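Local coordinates for protein formylmethanofuran--tetrahydromethanopterin formyltransferase (PDB 1M5S) that probably catalyses the reversible transfer of a formyl group from formylmethanofuran to tetrahydromethanopterin, a step of methanogenesis from carbon dioxide, at residues Ile20-Ile25 and Asn106-Ala111; Thr26-Arg31 and Ala99-Val104; Ile201-Ser206 and Ala243-Val248. All coordinates share one frame; numbering follows the deposited sequence.

Contact 1: Ile20-Ile25 and Asn106-Ala111; sequences IARVLI and NGLPEA
Val-23 and Asn-106 form an antiparallel non-hydrogen-bonded pair at the point where the chain leaves strand 103-106, and Gly-107 N then gives a weak, bent bond to Arg-22 O (3.0 Å, 133° at the hydrogen). The backbone of Gly-107 lies close against strand 12-26. A side chain at this glycine would run into the backbone of Arg-22 and Val-23. Arg-22 carries most of the side-chain contact. Its CG is anti to the backbone N (chi1 -155°), and the chain runs on extended past Gly-107. Arg-22 NH1 reaches Gly-107 O at 3.2 Å, and the bond is nearly straight (169°). The oxygen lies at the edge of the guanidinium, close to its plane. Arg-22 CD also passes 3.1 Å from Gly-107 O, so the methylene chain and the tip meet the same carbonyl. Leu-108 packs at the base of this arginine, with its CG 3.6 Å from Arg-22 CB. Leu-108 CD1 reaches back to Ile-20 O at 3.7 Å. Arg-22 NH2 makes a salt bridge to Glu-57, and the arginine has a cation-pi contact with Tyr-73. An alanine in place of Arg-22 would probably leave Gly-107 O without this donor and Glu-57 without its charged mate. Asn-106 OD1 accepts from Leu-108 N at 3.0 Å, an Asx turn, with the donor above the carbonyl plane. The same OD1 also accepts from the backbone N of Gly-156. Asn-106 ND2 binds Gln-114. The Asx turn, followed by a type I beta turn from Leu-108 to Ala-111, takes the chain out of strand 103-106 beside strand 12-26 of the alpha/beta fold.

Contact 2: Thr26-Arg31 and Ala99-Val104; sequences TAATKR and APTTAV
Thr-101 lays its hydroxyl against Ala-27 and Ala-28, with OG1 3.3 Å from Ala-27 CB. The same OG1 accepts the backbone N of Ala-28 at 2.9 Å, in an almost straight bond (171°). It donates in turn to Pro-100 O at 2.7 Å. Two bonds thus fix the rotation of the hydroxyl. OG1 stands between the backbone N and the carbonyl carbon (chi1 82°), which turns it to the Ala-28 amide. Thr-101 CB meets Ala-28 CB at 3.7 Å. The Thr-101 carbonyl oxygen receives a CA-H...O contact from Ala-27 CA.

Next along the chains, Thr-26 and Ala-103 form an antiparallel hydrogen-bonded pair, with both amides bonded to the opposite carbonyl. Thr-26 O also takes a CA-H...O contact from Thr-102 CA at 3.1 Å. Thr-26 OG1 rests 3.3 Å from Ala-103 CB, and its polar partners are Asp-67 and Arg-69. Thr-102 OG1 is bonded to Val-96 O.

The contact joins the end of strand 12-26 to the start of strand 103-106. The type II turn from Ala-99 to Thr-102 leads into the second strand, and Thr-29 is the N-cap of helix 30-41. Ala-36 of that helix packs on Thr-102. Met-174 of a second subunit lies against Ala-28, and Leu-177 of that subunit against Thr-101.

Contact 3: Ile201-Ser206 and Ala243-Val248; sequences IVASGS and AVYEIV
Tyr-245 has CG anti to its carbonyl carbon (chi1 -76°), and this brings its ring to the backbone of Val-202 and the side chains beside it. Val-202 O lies at the ring edge, 3.6 Å from Tyr-245 CD1. Ile-201 CG2, anti to its own backbone N (chi1 -59° for CG1), meets the same CD1 at 3.6 Å. Further along the ring, Ala-203 CB touches Tyr-245 CE1 at 3.9 Å. The phenol OH is bonded to Glu-146 of a second subunit.

Val-202 lies side by side with Glu-246, both pointing the same way. Val-202 CG2 presses tightly on Val-248 CG2 at 3.5 Å. The backbones are joined by two bonds: Val-202 N to Glu-246 O at 2.8 Å and Glu-246 N to Val-202 O at 3.2 Å. The extended Glu-246 side chain sends OE1 past Val-202 CG1. A water donates to this OE1 and accepts from Ser-206 N, bridging the carboxylate to the loop.

This is a single antiparallel hydrogen-bonded bridge. It lays residues 201-203 along strand 243-251, whose Tyr-245 and Ile-247 pack on helix 173-187 of the alpha/beta fold, at a subunit interface of the homotetramer, where Ala-203, Ser-204 and Val-244 make backbone hydrogen bonds to the second subunit.

In the fold
From the N terminus, strand 12-26 supplies the first side of contact 1. The end of that strand and the turn before helix 30-41 supply the first side of contact 2. After strands 53-60 and 71-78 and helix 81-95, the chain returns through 99-104, closing contact 2, and then 106-111, closing contact 1. Contact 2 is therefore the inner of the two closures. They share strands 12-26 and 103-106 and touch through Val-23 and Val-104. Contact 3 opens and closes later, across a long loop without helix or strand. It lies on the opposite side of the chain's centre, its centre about 28 Å from that of contact 1. Contacts 2 and 3 both meet the second subunit.

Contact 1: Ile20-Ile25 and Asn106-Ala111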
loop_
_atom_site.group_PDB
_atom_site.type_symbol
_atom_site.label_atom_id
_atom_site.label_comp_id
_atom_site.label_asym_id
_atom_site.label_seq_id
_atom_site.Cartn_x
_atom_site.Cartn_y
_atom_site.Cartn_z
ATOM N N ILE A 20 22.215 9.752 17.128
ATOM C CA ILE A 20 21.069 8.954 16.694
ATOM C C ILE A 20 20.254 8.454 17.886
ATOM O O ILE A 20 20.783 7.767 18.759
ATOM C CB ILE A 20 21.517 7.725 15.838
ATOM C CG1 ILE A 20 22.255 8.190 14.572
ATOM C CG2 ILE A 20 20.296 6.905 15.426
ATOM C CD1 ILE A 20 22.817 7.068 13.732
ATOM N N ALA A 21 18.967 8.811 17.908
ATOM C CA ALA A 21 18.004 8.221 18.840
ATOM C C ALA A 21 17.145 7.168 18.129
ATOM O O ALA A 21 16.712 7.388 17.010
ATOM C CB ALA A 21 17.113 9.312 19.430
ATOM N N ARG A 22 17.068 5.979 18.711
ATOM C CA ARG A 22 16.224 4.869 18.250
ATOM C C ARG A 22 14.945 4.814 19.091
ATOM O O ARG A 22 14.992 4.873 20.329
ATOM C CB ARG A 22 16.999 3.562 18.402
ATOM C CG ARG A 22 16.543 2.456 17.449
ATOM C CD ARG A 22 16.865 1.066 17.996
ATOM N NE ARG A 22 16.910 0.018 16.968
ATOM C CZ ARG A 22 16.787 -1.286 17.247
ATOM N NH1 ARG A 22 16.613 -1.705 18.509
ATOM N NH2 ARG A 22 16.822 -2.258 16.328
ATOM N N VAL A 23 13.805 4.787 18.397
ATOM C CA VAL A 23 12.473 4.721 19.015
ATOM C C VAL A 23 11.657 3.578 18.393
ATOM O O VAL A 23 11.609 3.441 17.174
ATOM C CB VAL A 23 11.667 6.038 18.807
ATOM C CG1 VAL A 23 10.381 5.990 19.598
ATOM C CG2 VAL A 23 12.494 7.231 19.201
ATOM N N LEU A 24 10.981 2.796 19.235
ATOM C CA LEU A 24 10.020 1.798 18.774
ATOM C C LEU A 24 8.596 2.330 18.911
ATOM O O LEU A 24 8.171 2.707 20.005
ATOM C CB LEU A 24 10.153 0.513 19.592
ATOM C CG LEU A 24 9.125 -0.596 19.366
ATOM C CD1 LEU A 24 9.193 -1.096 17.936
ATOM C CD2 LEU A 24 9.394 -1.727 20.322
ATOM N N ILE A 25 7.909 2.477 17.782
ATOM C CA ILE A 25 6.490 2.818 17.797
ATOM C C ILE A 25 5.673 1.553 17.539
ATOM O O ILE A 25 5.854 0.899 16.513
ATOM C CB ILE A 25 6.138 3.879 16.720
ATOM C CG1 ILE A 25 7.031 5.113 16.877
ATOM C CG2 ILE A 25 4.672 4.301 16.851
ATOM C CD1 ILE A 25 7.069 5.998 15.656
ATOM N N ASN A 106 11.546 2.489 24.214
ATOM C CA ASN A 106 12.937 2.893 24.038
ATOM C C ASN A 106 13.658 1.934 23.092
ATOM O O ASN A 106 13.771 0.739 23.378
ATOM C CB ASN A 106 13.638 2.906 25.401
ATOM C CG ASN A 106 14.982 3.603 25.366
ATOM O OD1 ASN A 106 15.506 3.939 24.299
ATOM N ND2 ASN A 106 15.533 3.855 26.543
ATOM N N GLY A 107 14.178 2.470 21.987
ATOM C CA GLY A 107 14.896 1.647 21.031
ATOM C C GLY A 107 16.320 1.327 21.447
ATOM O O GLY A 107 16.867 0.301 21.036
ATOM N N LEU A 108 16.920 2.197 22.261
ATOM C CA LEU A 108 18.304 2.025 22.717
ATOM C C LEU A 108 18.395 1.994 24.247
ATOM O O LEU A 108 18.942 2.908 24.861
ATOM C CB LEU A 108 19.185 3.158 22.169
ATOM C CG LEU A 108 19.745 3.032 20.743
ATOM C CD1 LEU A 108 20.097 4.396 20.188
ATOM C CD2 LEU A 108 20.962 2.126 20.745
ATOM N N PRO A 109 17.854 0.938 24.881
ATOM C CA PRO A 109 17.662 0.922 26.335
ATOM C C PRO A 109 18.961 0.801 27.138
ATOM O O PRO A 109 19.092 1.397 28.208
ATOM C CB PRO A 109 16.749 -0.282 26.553
ATOM C CG PRO A 109 17.080 -1.192 25.432
ATOM C CD PRO A 109 17.314 -0.282 24.257
ATOM N N GLU A 110 19.916 0.035 26.613
ATOM C CA GLU A 110 21.203 -0.173 27.271
ATOM C C GLU A 110 22.203 0.962 26.995
ATOM O O GLU A 110 23.317 0.948 27.518
ATOM C CB GLU A 110 21.800 -1.510 26.825
ATOM C CG GLU A 110 21.618 -2.660 27.804
ATOM N N ALA A 111 21.780 1.969 26.227
ATOM C CA ALA A 111 22.652 3.077 25.829
ATOM C C ALA A 111 22.997 3.975 27.006
ATOM O O ALA A 111 22.192 4.148 27.916
ATOM C CB ALA A 111 21.995 3.898 24.739
#

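Contact 2: Thr26-Arg31 and Ala99-Val104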
loop_
_atom_site.group_PDB
_atom_site.type_symbol
_atom_site.label_atom_id
_atom_site.label_comp_id
_atom_site.label_asym_id
_atom_site.label_seq_id
_atom_site.Cartn_x
_atom_site.Cartn_y
_atom_site.Cartn_z
ATOM N N THR A 26 4.886 1.132 18.530
ATOM C CA THR A 26 3.917 0.059 18.313
ATOM C C THR A 26 2.529 0.635 18.094
ATOM O O THR A 26 2.295 1.827 18.334
ATOM C CB THR A 26 3.852 -0.938 19.486
ATOM O OG1 THR A 26 3.226 -0.316 20.609
ATOM C CG2 THR A 26 5.256 -1.430 19.872
ATOM N N ALA A 27 1.646 -0.184 17.530
ATOM C CA ALA A 27 0.290 0.240 17.214
ATOM C C ALA A 27 -0.588 -0.989 17.069
ATOM O O ALA A 27 -0.099 -2.119 17.169
ATOM C CB ALA A 27 0.278 1.060 15.930
ATOM N N ALA A 28 -1.887 -0.765 16.875
ATOM C CA ALA A 28 -2.854 -1.857 16.827
ATOM C C ALA A 28 -2.549 -2.800 15.665
ATOM O O ALA A 28 -2.666 -4.025 15.806
ATOM C CB ALA A 28 -4.278 -1.302 16.708
ATOM N N THR A 29 -2.132 -2.217 14.534
ATOM C CA THR A 29 -1.776 -2.970 13.326
ATOM C C THR A 29 -0.523 -2.384 12.683
ATOM O O THR A 29 -0.185 -1.225 12.933
ATOM C CB THR A 29 -2.904 -2.912 12.263
ATOM O OG1 THR A 29 -3.006 -1.574 11.757
ATOM C CG2 THR A 29 -4.248 -3.335 12.862
ATOM N N LYS A 30 0.118 -3.179 11.815
ATOM C CA LYS A 30 1.247 -2.738 10.991
ATOM C C LYS A 30 0.967 -1.400 10.318
ATOM O O LYS A 30 1.806 -0.500 10.326
ATOM C CB LYS A 30 1.549 -3.771 9.904
ATOM C CG LYS A 30 2.364 -4.969 10.368
ATOM C CD LYS A 30 2.722 -5.878 9.191
ATOM C CE LYS A 30 3.652 -5.177 8.204
ATOM N NZ LYS A 30 3.393 -5.549 6.780
ATOM N N ARG A 31 -0.208 -1.297 9.718
ATOM C CA ARG A 31 -0.591 -0.122 8.958
ATOM C C ARG A 31 -0.615 1.153 9.836
ATOM O O ARG A 31 -0.248 2.249 9.391
ATOM C CB ARG A 31 -1.948 -0.377 8.333
ATOM C CG ARG A 31 -2.505 0.850 7.653
ATOM C CD ARG A 31 -3.114 1.822 8.647
ATOM N NE ARG A 31 -4.004 2.775 8.001
ATOM C CZ ARG A 31 -5.197 2.462 7.487
ATOM N NH1 ARG A 31 -5.670 1.211 7.545
ATOM N NH2 ARG A 31 -5.999 3.347 6.884
ATOM N N ALA A 99 -1.150 10.224 17.108
ATOM C CA ALA A 99 -1.488 9.213 16.110
ATOM C C ALA A 99 -2.258 8.048 16.735
ATOM O O ALA A 99 -1.994 7.656 17.871
ATOM C CB ALA A 99 -0.215 8.701 15.444
ATOM N N PRO A 100 -3.224 7.478 15.990
ATOM C CA PRO A 100 -4.060 6.373 16.472
ATOM C C PRO A 100 -3.289 5.143 16.964
ATOM O O PRO A 100 -2.456 4.592 16.250
ATOM C CB PRO A 100 -4.927 6.035 15.260
ATOM C CG PRO A 100 -5.029 7.315 14.523
ATOM C CD PRO A 100 -3.663 7.942 14.664
ATOM N N THR A 101 -3.654 4.694 18.162
ATOM C CA THR A 101 -3.261 3.412 18.754
ATOM C C THR A 101 -1.788 3.224 19.103
ATOM O O THR A 101 -1.387 2.135 19.520
ATOM C CB THR A 101 -3.712 2.194 17.893
ATOM O OG1 THR A 101 -2.781 1.973 16.821
ATOM C CG2 THR A 101 -5.104 2.421 17.328
ATOM N N THR A 102 -0.997 4.287 19.001
ATOM C CA THR A 102 0.442 4.162 19.184
ATOM C C THR A 102 0.876 4.015 20.638
ATOM O O THR A 102 0.200 4.480 21.555
ATOM C CB THR A 102 1.169 5.364 18.594
ATOM O OG1 THR A 102 0.584 6.568 19.102
ATOM C CG2 THR A 102 1.064 5.350 17.082
ATOM N N ALA A 103 1.965 3.279 20.837
ATOM C CA ALA A 103 2.729 3.316 22.085
ATOM C C ALA A 103 4.191 3.524 21.706
ATOM O O ALA A 103 4.597 3.193 20.592
ATOM C CB ALA A 103 2.563 2.008 22.856
ATOM N N VAL A 104 4.938 4.197 22.576
ATOM C CA VAL A 104 6.343 4.507 22.329
ATOM C C VAL A 104 7.219 3.800 23.354
ATOM O O VAL A 104 6.978 3.897 24.556
ATOM C CB VAL A 104 6.609 6.026 22.421
ATOM C CG1 VAL A 104 8.101 6.305 22.393
ATOM C CG2 VAL A 104 5.934 6.738 21.279
#

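Contact 3: Ile201-Ser206 and Ala243-Val248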
loop_
_atom_site.group_PDB
_atom_site.type_symbol
_atom_site.label_atom_id
_atom_site.label_comp_id
_atom_site.label_asym_id
_atom_site.label_seq_id
_atom_site.Cartn_x
_atom_site.Cartn_y
_atom_site.Cartn_z
ATOM N N ILE A 201 15.680 7.673 -1.124
ATOM C CA ILE A 201 16.405 7.872 -2.379
ATOM C C ILE A 201 16.740 9.340 -2.676
ATOM O O ILE A 201 15.864 10.208 -2.672
ATOM C CB ILE A 201 15.614 7.262 -3.578
ATOM C CG1 ILE A 201 15.390 5.763 -3.350
ATOM C CG2 ILE A 201 16.379 7.474 -4.881
ATOM C CD1 ILE A 201 14.304 5.157 -4.222
ATOM N N VAL A 202 18.016 9.595 -2.955
ATOM C CA VAL A 202 18.493 10.928 -3.317
ATOM C C VAL A 202 18.404 11.113 -4.826
ATOM O O VAL A 202 19.117 10.459 -5.575
ATOM C CB VAL A 202 19.967 11.123 -2.882
ATOM C CG1 VAL A 202 20.408 12.564 -3.103
ATOM C CG2 VAL A 202 20.139 10.720 -1.431
ATOM N N ALA A 203 17.533 12.007 -5.273
ATOM C CA ALA A 203 17.431 12.314 -6.692
ATOM C C ALA A 203 18.388 13.438 -7.097
ATOM O O ALA A 203 18.741 13.573 -8.267
ATOM C CB ALA A 203 16.011 12.705 -7.030
ATOM N N SER A 204 18.828 14.220 -6.118
ATOM C CA SER A 204 19.552 15.456 -6.389
ATOM C C SER A 204 21.074 15.297 -6.389
ATOM O O SER A 204 21.725 15.536 -7.409
ATOM C CB SER A 204 19.133 16.545 -5.390
ATOM O OG SER A 204 19.245 16.096 -4.049
ATOM N N GLY A 205 21.630 14.872 -5.255
ATOM C CA GLY A 205 23.077 14.903 -5.067
ATOM C C GLY A 205 23.608 16.319 -4.889
ATOM O O GLY A 205 22.905 17.290 -5.166
ATOM N N SER A 206 24.853 16.453 -4.455
ATOM C CA SER A 206 25.430 17.783 -4.288
ATOM C C SER A 206 26.949 17.774 -4.154
ATOM O O SER A 206 27.541 16.793 -3.693
ATOM C CB SER A 206 24.808 18.474 -3.066
ATOM O OG SER A 206 25.169 17.802 -1.868
ATOM N N ALA A 243 20.844 8.476 -16.090
ATOM C CA ALA A 243 20.355 8.823 -14.762
ATOM C C ALA A 243 21.202 8.211 -13.658
ATOM O O ALA A 243 21.723 7.100 -13.796
ATOM C CB ALA A 243 18.895 8.387 -14.609
ATOM N N VAL A 244 21.358 8.961 -12.571
ATOM C CA VAL A 244 22.038 8.471 -11.385
ATOM C C VAL A 244 21.149 8.730 -10.177
ATOM O O VAL A 244 20.523 9.787 -10.069
ATOM C CB VAL A 244 23.388 9.194 -11.160
ATOM C CG1 VAL A 244 24.134 8.559 -9.991
ATOM C CG2 VAL A 244 24.234 9.147 -12.425
ATOM N N TYR A 245 21.042 7.730 -9.309
ATOM C CA TYR A 245 20.417 7.913 -8.002
ATOM C C TYR A 245 21.415 7.520 -6.926
ATOM O O TYR A 245 22.262 6.646 -7.137
ATOM C CB TYR A 245 19.143 7.059 -7.867
ATOM C CG TYR A 245 17.953 7.624 -8.608
ATOM C CD1 TYR A 245 17.243 8.717 -8.104
ATOM C CD2 TYR A 245 17.568 7.103 -9.841
ATOM C CE1 TYR A 245 16.185 9.275 -8.814
ATOM C CE2 TYR A 245 16.524 7.657 -10.557
ATOM C CZ TYR A 245 15.839 8.741 -10.040
ATOM O OH TYR A 245 14.845 9.313 -10.784
ATOM N N GLU A 246 21.325 8.192 -5.783
ATOM C CA GLU A 246 22.164 7.884 -4.638
ATOM C C GLU A 246 21.293 7.421 -3.474
ATOM O O GLU A 246 20.152 7.860 -3.327
ATOM C CB GLU A 246 22.965 9.123 -4.239
ATOM C CG GLU A 246 23.701 8.986 -2.919
ATOM C CD GLU A 246 24.378 10.274 -2.474
ATOM O OE1 GLU A 246 24.077 11.352 -3.040
ATOM O OE2 GLU A 246 25.213 10.197 -1.543
ATOM N N ILE A 247 21.794 6.449 -2.718
ATOM C CA ILE A 247 21.154 6.039 -1.480
ATOM C C ILE A 247 22.060 6.420 -0.312
ATOM O O ILE A 247 23.223 6.023 -0.278
ATOM C CB ILE A 247 20.862 4.519 -1.484
ATOM C CG1 ILE A 247 19.810 4.212 -2.559
ATOM C CG2 ILE A 247 20.369 4.059 -0.114
ATOM C CD1 ILE A 247 19.196 2.870 -2.445
ATOM N N VAL A 248 21.588 7.364 0.505
ATOM C CA VAL A 248 22.273 7.754 1.737
ATOM C C VAL A 248 21.797 6.907 2.909
ATOM O O VAL A 248 20.603 6.677 3.073
ATOM C CB VAL A 248 22.041 9.244 2.062
ATOM C CG1 VAL A 248 22.714 9.606 3.374
ATOM C CG2 VAL A 248 22.586 10.110 0.944
HETATM O O HOH W 1 25.875 13.531 -3.869
#